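Local coordinates for protein 2-dehydro-3-deoxy-D-arabinonate dehydratase (Sulfolobus solfataricus, PDB 2Q1D) that uses magnesium or calcium to dehydrate 2-dehydro-3-deoxy-D-arabinonate to 2,5-dioxopentanoate, a step in the pentose oxidation pathway leading from D-arabinonate to 2-oxoglutarate, at residues E75-G80 and P113-K118; P144-V149 and L252-A257; Y159-D164 and G280-P285. All coordinates share one frame; numbering follows the deposited sequence.

Contact 1: E75-G80 and P113-K118; sequences EVWGSG and PEIFFK. With DO4 (2,5-dioxopentanoic acid), chain C.
Phe117 stands edge-on to the indole of Trp77 in a T-shaped (edge-to-face) pair, the two planes meeting at 87°. Phe117 CD2 does the touching, over the indole face and 3.6 Å from Trp77 CE2, while Phe117 CB forms a CH-pi contact over the six-membered ring. In its own plane the indole directs Trp77 NE1 at Glu75 OE1, 3.1 Å away and almost straight; Glu75 OE2 is salt-bridged to Arg123 of the second subunit. A leucine replacing Trp77 would probably leave the Phe117 edge without a flat partner and Glu75 OE1 without this N-H. The backbones form an antiparallel strand pair of the FAH-family fold: Gly78 and Phe116 are a hydrogen-bonded pair, with Gly78 N 2.7 Å from Phe116 O, and Trp77 and Phe117 a non-hydrogen-bonded one. Phe116 chi1, 62°, sets CG between its backbone N and carbonyl carbon and folds the ring over Gly78, whose CA lies 3.7 Å from the ring centroid. Glu114, extended, runs past Gly80 to put OE2 3.3 Å from C5 of the bound 2,5-dioxopentanoic acid. Lys118, bent at chi2, leads away from Val76; its NZ bonds to Lys182 O and is salt-bridged to Asp164.

Contact 2: P144-V149 and L252-A257; sequences PELAVV and LTTGTA. With MG (magnesium ion), chain B; DO4 (2,5-dioxopentanoic acid), chain C.
Glu145 OE2 is gripped by Thr253 OG1 at 2.5 Å and by Gly255 N at 2.8 Å. The two donors come from opposite faces of the carboxylate, 44° and 61° out of its plane, so together they should restrain its rotation. The side chain is extended beyond CG and crosses Thr253 at about a right angle, and its other oxygen, Glu145 OE1, binds the magnesium ion at 2.1 Å. Thr253 and Gly255 thus form a second shell that is likely to hold this metal ligand in place.

Leu146 O also has two donors, both from Thr254: the backbone N, 2.9 Å away and nearly straight, and OG1. The hydroxyl reaches back because chi1, 63°, places it between the backbone N and the carbonyl carbon. A water accepts from Leu146 N and donates to Thr254 OG1 and Gly255 O. Farther along, Val148 and Leu252 form an antiparallel hydrogen-bonded pair, their side chains side by side with Val148 CG2 3.8 Å from Leu252 CB.

Thr256 OG1 meets Pro144 O from above the carbonyl plane, while Thr256 N donates to O2 of the bound 2,5-dioxopentanoic acid, 2.8 Å away. That O2 and the keto oxygen O5 chelate the magnesium; with Glu143, Glu145, Asp164 and a water they complete the six-ligand acidic metal site of this FAH-family enzyme.

Contact 3: Y159-D164 and G280-P285; sequences YTIMDD and GTLITP. With MG (magnesium ion), chain B.
Ile161 meets 280-285 through two branches: CD1 lies beside the Gly280 carbonyl, and CG2 makes the apolar contact, 3.9 Å from Leu282 CB. With CG1 anti to the carbonyl carbon (chi1 -63°) and CG2 anti to the backbone N, the branches diverge, one serving each residue, and the Ile161 and Leu282 side chains lie alongside one another, running opposite ways. Two residues on, Asp163 also turns its CB toward 280-285, but Asp163 OD2 stays 4.3 Å from Thr284 OG1. A water fills the step, donating to Asp163 OD2 at 2.6 Å and standing 2.7 Å from Thr284 OG1. Asp164 projects elsewhere: its OD2 binds the magnesium ion at 1.9 Å, and its OD1 is salt-bridged to Lys182, a substrate-binding residue. The axes approach only to 7.9 Å with an angle of 28°, consistent with packing between sheets rather than pairing of these two segments, which share no direct hydrogen bond. Strand 156-164 is hydrogen-bonded between strands 144-150 and 188-195, whereas strand 280-288 lies between strands 131-133 and 271-276; Ile161 also packs on Ile274 and Ile276 of the latter, and Leu282 on Ala189 of strand 188-195.

How the contacts relate
All three contacts are buried, contact 1 wholly, contact 3 with the partly exposed Gly280 and Thr281 at one end; their chemistry differs. Contacts 1 and 2 are antiparallel backbone pairings joined through neighbouring strands 76-80 and 250-253, where Ser79 N lies 2.8 Å from Thr253 O; both border the bound 2,5-dioxopentanoic acid. Contact 1 relies largely on aromatic rings and alone of the three reaches the second subunit. Contact 2 is mostly polar and holds the metal ligand Glu145. Contact 3 joins separate layers by aliphatic packing and a water, yet its strand 159-164 pairs with 144-149 and supplies Asp164 to the same magnesium. Val76 CG1 of contact 1 packs 3.7 Å from Met162 SD, although the centres of contacts 1 and 3 are about 17 Å apart.

Contact 1: E75-G80 and P113-K118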
loop_
_atom_site.group_PDB
_atom_site.type_symbol
_atom_site.label_atom_id
_atom_site.label_comp_id
_atom_site.label_asym_id
_atom_site.label_seq_id
_atom_site.Cartn_x
_atom_site.Cartn_y
_atom_site.Cartn_z
ATOM N N GLU A 75 17.972 5.292 -10.883
ATOM C CA GLU A 75 19.432 5.442 -10.922
ATOM C C GLU A 75 19.854 6.361 -12.063
ATOM O O GLU A 75 19.320 6.277 -13.177
ATOM C CB GLU A 75 20.125 4.089 -11.109
ATOM C CG GLU A 75 19.912 3.119 -9.957
ATOM C CD GLU A 75 20.551 1.751 -10.161
ATOM O OE1 GLU A 75 21.387 1.573 -11.094
ATOM O OE2 GLU A 75 20.205 0.857 -9.358
ATOM N N VAL A 76 20.824 7.233 -11.777
ATOM C CA VAL A 76 21.460 8.068 -12.806
ATOM C C VAL A 76 22.941 7.696 -12.910
ATOM O O VAL A 76 23.632 7.619 -11.897
ATOM C CB VAL A 76 21.280 9.599 -12.544
ATOM C CG1 VAL A 76 21.689 10.395 -13.767
ATOM C CG2 VAL A 76 19.842 9.927 -12.213
ATOM N N TRP A 77 23.397 7.451 -14.138
ATOM C CA TRP A 77 24.781 7.071 -14.427
ATOM C C TRP A 77 25.338 8.032 -15.462
ATOM O O TRP A 77 24.607 8.488 -16.365
ATOM C CB TRP A 77 24.862 5.646 -15.007
ATOM C CG TRP A 77 24.604 4.557 -14.008
ATOM C CD1 TRP A 77 23.389 4.125 -13.560
ATOM C CD2 TRP A 77 25.583 3.759 -13.338
ATOM N NE1 TRP A 77 23.550 3.114 -12.647
ATOM C CE2 TRP A 77 24.890 2.870 -12.492
ATOM C CE3 TRP A 77 26.979 3.713 -13.365
ATOM C CZ2 TRP A 77 25.543 1.954 -11.681
ATOM C CZ3 TRP A 77 27.625 2.799 -12.564
ATOM C CH2 TRP A 77 26.906 1.933 -11.733
ATOM N N GLY A 78 26.641 8.288 -15.364
ATOM C CA GLY A 78 27.319 9.158 -16.310
ATOM C C GLY A 78 28.402 8.508 -17.144
ATOM O O GLY A 78 29.069 7.560 -16.711
ATOM N N SER A 79 28.573 9.043 -18.347
ATOM C CA SER A 79 29.686 8.696 -19.218
ATOM C C SER A 79 30.707 9.843 -19.260
ATOM O O SER A 79 30.344 11.028 -19.164
ATOM C CB SER A 79 29.173 8.418 -20.626
ATOM O OG SER A 79 29.753 7.240 -21.154
ATOM N N GLY A 80 31.981 9.481 -19.410
ATOM C CA GLY A 80 33.074 10.455 -19.458
ATOM C C GLY A 80 33.912 10.422 -20.727
ATOM O O GLY A 80 34.191 9.348 -21.277
ATOM N N PRO A 113 35.124 2.515 -22.309
ATOM C CA PRO A 113 34.754 3.900 -21.977
ATOM C C PRO A 113 34.656 4.114 -20.471
ATOM O O PRO A 113 34.554 3.137 -19.723
ATOM C CB PRO A 113 33.371 4.052 -22.606
ATOM C CG PRO A 113 32.806 2.678 -22.585
ATOM C CD PRO A 113 33.974 1.756 -22.836
ATOM N N GLU A 114 34.707 5.372 -20.032
ATOM C CA GLU A 114 34.439 5.701 -18.633
ATOM C C GLU A 114 32.936 5.675 -18.360
ATOM O O GLU A 114 32.129 6.187 -19.162
ATOM C CB GLU A 114 35.002 7.074 -18.258
ATOM C CG GLU A 114 34.858 7.410 -16.756
ATOM C CD GLU A 114 35.216 8.853 -16.403
ATOM O OE1 GLU A 114 35.539 9.645 -17.319
ATOM O OE2 GLU A 114 35.173 9.193 -15.193
ATOM N N ILE A 115 32.578 5.061 -17.232
ATOM C CA ILE A 115 31.207 5.019 -16.747
ATOM C C ILE A 115 31.259 5.253 -15.241
ATOM O O ILE A 115 32.056 4.612 -14.535
ATOM C CB ILE A 115 30.542 3.653 -17.045
ATOM C CG1 ILE A 115 30.404 3.417 -18.551
ATOM C CG2 ILE A 115 29.175 3.545 -16.373
ATOM C CD1 ILE A 115 29.216 4.085 -19.190
ATOM N N PHE A 116 30.436 6.181 -14.743
ATOM C CA PHE A 116 30.384 6.439 -13.302
ATOM C C PHE A 116 28.955 6.547 -12.798
ATOM O O PHE A 116 28.034 6.884 -13.554
ATOM C CB PHE A 116 31.195 7.699 -12.918
ATOM C CG PHE A 116 30.670 8.975 -13.541
ATOM C CD1 PHE A 116 29.741 9.758 -12.870
ATOM C CD2 PHE A 116 31.094 9.375 -14.817
ATOM C CE1 PHE A 116 29.251 10.924 -13.465
ATOM C CE2 PHE A 116 30.611 10.528 -15.417
ATOM C CZ PHE A 116 29.692 11.308 -14.745
ATOM N N PHE A 117 28.772 6.265 -11.513
ATOM C CA PHE A 117 27.488 6.485 -10.879
ATOM C C PHE A 117 27.315 7.991 -10.636
ATOM O O PHE A 117 28.187 8.623 -10.012
ATOM C CB PHE A 117 27.395 5.715 -9.565
ATOM C CG PHE A 117 26.028 5.703 -8.971
ATOM C CD1 PHE A 117 25.729 6.492 -7.855
ATOM C CD2 PHE A 117 25.028 4.923 -9.520
ATOM C CE1 PHE A 117 24.439 6.495 -7.278
ATOM C CE2 PHE A 117 23.746 4.916 -8.963
ATOM C CZ PHE A 117 23.452 5.709 -7.832
ATOM N N LYS A 118 26.201 8.551 -11.121
ATOM C CA LYS A 118 25.914 9.983 -10.970
ATOM C C LYS A 118 25.007 10.356 -9.788
ATOM O O LYS A 118 25.420 11.152 -8.933
ATOM C CB LYS A 118 25.377 10.594 -12.275
ATOM C CG LYS A 118 25.073 12.103 -12.193
ATOM C CD LYS A 118 26.232 12.940 -11.617
ATOM C CE LYS A 118 25.813 14.393 -11.438
ATOM N NZ LYS A 118 26.810 15.242 -10.704
HETATM O O3 DO4 C . 36.036 13.317 -15.021
HETATM C C5 DO4 C . 35.345 12.468 -15.557
HETATM C C4 DO4 C . 33.926 12.807 -15.941
HETATM C C3 DO4 C . 33.884 13.244 -17.401
HETATM C C2 DO4 C . 32.501 13.761 -17.705
HETATM O O5 DO4 C . 31.652 13.802 -16.823
HETATM C C1 DO4 C . 32.141 14.221 -19.043
HETATM O O1 DO4 C . 32.986 14.178 -19.970
HETATM O O2 DO4 C . 30.970 14.643 -19.214
#

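Contact 2: P144-V149 and L252-A257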
loop_
_atom_site.group_PDB
_atom_site.type_symbol
_atom_site.label_atom_id
_atom_site.label_comp_id
_atom_site.label_asym_id
_atom_site.label_seq_id
_atom_site.Cartn_x
_atom_site.Cartn_y
_atom_site.Cartn_z
ATOM N N PRO A 144 26.640 20.365 -19.563
ATOM C CA PRO A 144 25.469 20.170 -20.428
ATOM C C PRO A 144 25.614 18.924 -21.282
ATOM O O PRO A 144 26.585 18.807 -22.042
ATOM C CB PRO A 144 25.505 21.397 -21.334
ATOM C CG PRO A 144 26.963 21.765 -21.395
ATOM C CD PRO A 144 27.477 21.491 -20.014
ATOM N N GLU A 145 24.664 17.998 -21.178
ATOM C CA GLU A 145 24.807 16.705 -21.839
ATOM C C GLU A 145 23.494 16.183 -22.352
ATOM O O GLU A 145 22.454 16.450 -21.763
ATOM C CB GLU A 145 25.388 15.699 -20.853
ATOM C CG GLU A 145 26.609 16.216 -20.117
ATOM C CD GLU A 145 27.303 15.163 -19.287
ATOM O OE1 GLU A 145 28.263 15.531 -18.562
ATOM O OE2 GLU A 145 26.904 13.972 -19.364
ATOM N N LEU A 146 23.546 15.440 -23.454
ATOM C CA LEU A 146 22.411 14.626 -23.907
ATOM C C LEU A 146 22.280 13.419 -22.984
ATOM O O LEU A 146 23.276 12.746 -22.668
ATOM C CB LEU A 146 22.617 14.137 -25.343
ATOM C CG LEU A 146 21.496 13.304 -25.967
ATOM C CD1 LEU A 146 20.232 14.126 -26.121
ATOM C CD2 LEU A 146 21.909 12.737 -27.308
ATOM N N ALA A 147 21.062 13.142 -22.543
ATOM C CA ALA A 147 20.834 12.012 -21.658
ATOM C C ALA A 147 19.775 11.078 -22.234
ATOM O O ALA A 147 18.850 11.518 -22.936
ATOM C CB ALA A 147 20.431 12.502 -20.299
ATOM N N VAL A 148 19.910 9.786 -21.946
ATOM C CA VAL A 148 18.924 8.807 -22.426
ATOM C C VAL A 148 18.225 8.093 -21.269
ATOM O O VAL A 148 18.856 7.751 -20.245
ATOM C CB VAL A 148 19.539 7.766 -23.405
ATOM C CG1 VAL A 148 19.914 8.428 -24.735
ATOM C CG2 VAL A 148 20.737 7.041 -22.760
ATOM N N VAL A 149 16.918 7.890 -21.436
ATOM C CA VAL A 149 16.143 7.091 -20.501
ATOM C C VAL A 149 16.118 5.649 -21.013
ATOM O O VAL A 149 15.807 5.389 -22.184
ATOM C CB VAL A 149 14.714 7.645 -20.292
ATOM C CG1 VAL A 149 13.988 6.854 -19.221
ATOM C CG2 VAL A 149 14.764 9.115 -19.885
ATOM N N LEU A 252 21.048 7.484 -18.338
ATOM C CA LEU A 252 22.459 7.572 -18.700
ATOM C C LEU A 252 22.757 8.914 -19.345
ATOM O O LEU A 252 22.172 9.260 -20.381
ATOM C CB LEU A 252 22.854 6.464 -19.680
ATOM C CG LEU A 252 24.321 6.514 -20.129
ATOM C CD1 LEU A 252 25.254 6.244 -18.959
ATOM C CD2 LEU A 252 24.600 5.536 -21.244
ATOM N N THR A 253 23.672 9.664 -18.743
ATOM C CA THR A 253 24.076 10.945 -19.313
ATOM C C THR A 253 25.384 10.772 -20.089
ATOM O O THR A 253 26.406 10.329 -19.545
ATOM C CB THR A 253 24.105 12.112 -18.262
ATOM O OG1 THR A 253 24.528 13.323 -18.897
ATOM C CG2 THR A 253 25.027 11.826 -17.111
ATOM N N THR A 254 25.339 11.121 -21.368
ATOM C CA THR A 254 26.365 10.694 -22.313
ATOM C C THR A 254 27.681 11.492 -22.365
ATOM O O THR A 254 28.456 11.305 -23.302
ATOM C CB THR A 254 25.785 10.603 -23.734
ATOM O OG1 THR A 254 25.354 11.903 -24.150
ATOM C CG2 THR A 254 24.606 9.643 -23.764
ATOM N N GLY A 255 27.951 12.350 -21.374
ATOM C CA GLY A 255 29.187 13.154 -21.364
ATOM C C GLY A 255 29.069 14.521 -22.054
ATOM O O GLY A 255 28.276 14.693 -22.988
ATOM N N THR A 256 29.865 15.494 -21.596
ATOM C CA THR A 256 29.773 16.871 -22.088
ATOM C C THR A 256 30.906 17.247 -23.025
ATOM O O THR A 256 32.004 16.693 -22.928
ATOM C CB THR A 256 29.771 17.897 -20.935
ATOM O OG1 THR A 256 29.335 19.162 -21.432
ATOM C CG2 THR A 256 31.159 18.069 -20.346
ATOM N N ALA A 257 30.627 18.207 -23.909
ATOM C CA ALA A 257 31.634 18.808 -24.794
ATOM C C ALA A 257 31.858 20.324 -24.569
ATOM O O ALA A 257 32.601 20.947 -25.320
ATOM C CB ALA A 257 31.275 18.548 -26.251
HETATM MG MG MG B . 29.788 14.647 -17.327
HETATM O O3 DO4 C . 36.036 13.317 -15.021
HETATM C C5 DO4 C . 35.345 12.468 -15.557
HETATM C C4 DO4 C . 33.926 12.807 -15.941
HETATM C C3 DO4 C . 33.884 13.244 -17.401
HETATM C C2 DO4 C . 32.501 13.761 -17.705
HETATM O O5 DO4 C . 31.652 13.802 -16.823
HETATM C C1 DO4 C . 32.141 14.221 -19.043
HETATM O O1 DO4 C . 32.986 14.178 -19.970
HETATM O O2 DO4 C . 30.970 14.643 -19.214
HETATM O O HOH W 1 26.132 14.546 -24.265
HETATM O O HOH W 2 28.692 12.984 -17.787
#

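Contact 3: Y159-D164 and G280-P285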
loop_
_atom_site.group_PDB
_atom_site.type_symbol
_atom_site.label_atom_id
_atom_site.label_comp_id
_atom_site.label_asym_id
_atom_site.label_seq_id
_atom_site.Cartn_x
_atom_site.Cartn_y
_atom_site.Cartn_z
ATOM N N TYR A 159 14.811 10.673 -24.706
ATOM C CA TYR A 159 15.933 11.599 -24.516
ATOM C C TYR A 159 15.552 12.801 -23.661
ATOM O O TYR A 159 14.385 13.166 -23.578
ATOM C CB TYR A 159 16.456 12.102 -25.860
ATOM C CG TYR A 159 16.915 11.036 -26.833
ATOM C CD1 TYR A 159 18.273 10.722 -26.969
ATOM C CD2 TYR A 159 15.999 10.358 -27.647
ATOM C CE1 TYR A 159 18.704 9.742 -27.885
ATOM C CE2 TYR A 159 16.421 9.386 -28.553
ATOM C CZ TYR A 159 17.769 9.086 -28.660
ATOM O OH TYR A 159 18.175 8.128 -29.553
ATOM N N THR A 160 16.551 13.416 -23.037
ATOM C CA THR A 160 16.353 14.624 -22.256
ATOM C C THR A 160 17.671 15.352 -22.065
ATOM O O THR A 160 18.738 14.809 -22.347
ATOM C CB THR A 160 15.742 14.323 -20.868
ATOM O OG1 THR A 160 15.229 15.534 -20.288
ATOM C CG2 THR A 160 16.783 13.694 -19.906
ATOM N N ILE A 161 17.580 16.582 -21.573
ATOM C CA ILE A 161 18.729 17.396 -21.233
ATOM C C ILE A 161 19.102 17.076 -19.809
ATOM O O ILE A 161 18.228 17.044 -18.942
ATOM C CB ILE A 161 18.354 18.887 -21.269
ATOM C CG1 ILE A 161 17.947 19.311 -22.686
ATOM C CG2 ILE A 161 19.494 19.753 -20.713
ATOM C CD1 ILE A 161 17.096 20.531 -22.718
ATOM N N MET A 162 20.391 16.856 -19.554
ATOM C CA MET A 162 20.872 16.735 -18.185
ATOM C C MET A 162 22.025 17.684 -17.910
ATOM O O MET A 162 22.837 17.961 -18.792
ATOM C CB MET A 162 21.298 15.309 -17.862
ATOM C CG MET A 162 21.848 15.163 -16.456
ATOM S SD MET A 162 21.657 13.515 -15.780
ATOM C CE MET A 162 19.881 13.385 -15.582
ATOM N N ASP A 163 22.081 18.172 -16.674
ATOM C CA ASP A 163 23.196 18.936 -16.169
ATOM C C ASP A 163 23.952 18.077 -15.130
ATOM O O ASP A 163 23.526 17.914 -13.970
ATOM C CB ASP A 163 22.671 20.264 -15.597
ATOM C CG ASP A 163 23.775 21.177 -15.008
ATOM O OD1 ASP A 163 24.995 20.888 -15.139
ATOM O OD2 ASP A 163 23.391 22.200 -14.383
ATOM N N ASP A 164 25.067 17.514 -15.585
ATOM C CA ASP A 164 26.014 16.802 -14.746
ATOM C C ASP A 164 26.871 17.809 -13.963
ATOM O O ASP A 164 28.037 18.027 -14.259
ATOM C CB ASP A 164 26.864 15.888 -15.641
ATOM C CG ASP A 164 27.984 15.162 -14.891
ATOM O OD1 ASP A 164 27.916 14.954 -13.646
ATOM O OD2 ASP A 164 28.959 14.782 -15.582
ATOM N N GLY A 280 14.169 21.153 -25.636
ATOM C CA GLY A 280 13.733 22.392 -25.009
ATOM C C GLY A 280 14.881 23.089 -24.315
ATOM O O GLY A 280 16.041 22.929 -24.702
ATOM N N THR A 281 14.562 23.861 -23.281
ATOM C CA THR A 281 15.588 24.576 -22.528
ATOM C C THR A 281 15.466 24.371 -21.007
ATOM O O THR A 281 14.485 24.806 -20.390
ATOM C CB THR A 281 15.605 26.078 -22.915
ATOM O OG1 THR A 281 16.268 26.222 -24.178
ATOM C CG2 THR A 281 16.337 26.915 -21.884
ATOM N N LEU A 282 16.456 23.696 -20.420
ATOM C CA LEU A 282 16.501 23.492 -18.973
ATOM C C LEU A 282 17.112 24.699 -18.249
ATOM O O LEU A 282 18.269 25.060 -18.503
ATOM C CB LEU A 282 17.284 22.211 -18.629
ATOM C CG LEU A 282 17.302 21.818 -17.140
ATOM C CD1 LEU A 282 15.938 21.358 -16.658
ATOM C CD2 LEU A 282 18.337 20.754 -16.848
ATOM N N ILE A 283 16.348 25.300 -17.329
ATOM C CA ILE A 283 16.815 26.468 -16.543
ATOM C C ILE A 283 16.860 26.181 -15.022
ATOM O O ILE A 283 15.845 25.812 -14.437
ATOM C CB ILE A 283 15.911 27.727 -16.804
ATOM C CG1 ILE A 283 15.716 27.988 -18.310
ATOM C CG2 ILE A 283 16.472 28.945 -16.101
ATOM C CD1 ILE A 283 14.707 29.083 -18.639
ATOM N N THR A 284 18.012 26.364 -14.377
ATOM C CA THR A 284 18.101 26.139 -12.918
ATOM C C THR A 284 18.880 27.208 -12.164
ATOM O O THR A 284 20.052 27.418 -12.448
ATOM C CB THR A 284 18.795 24.788 -12.556
ATOM O OG1 THR A 284 20.119 24.749 -13.111
ATOM C CG2 THR A 284 17.998 23.608 -13.056
ATOM N N PRO A 285 18.248 27.865 -11.179
ATOM C CA PRO A 285 19.050 28.713 -10.307
ATOM C C PRO A 285 20.132 27.890 -9.621
ATOM O O PRO A 285 20.029 26.662 -9.563
ATOM C CB PRO A 285 18.043 29.251 -9.278
ATOM C CG PRO A 285 16.840 28.417 -9.416
ATOM C CD PRO A 285 16.822 27.902 -10.824
HETATM MG MG MG B . 29.788 14.647 -17.327
HETATM O O HOH W 3 21.011 23.025 -14.923
HETATM O O HOH W 2 28.692 12.984 -17.787
#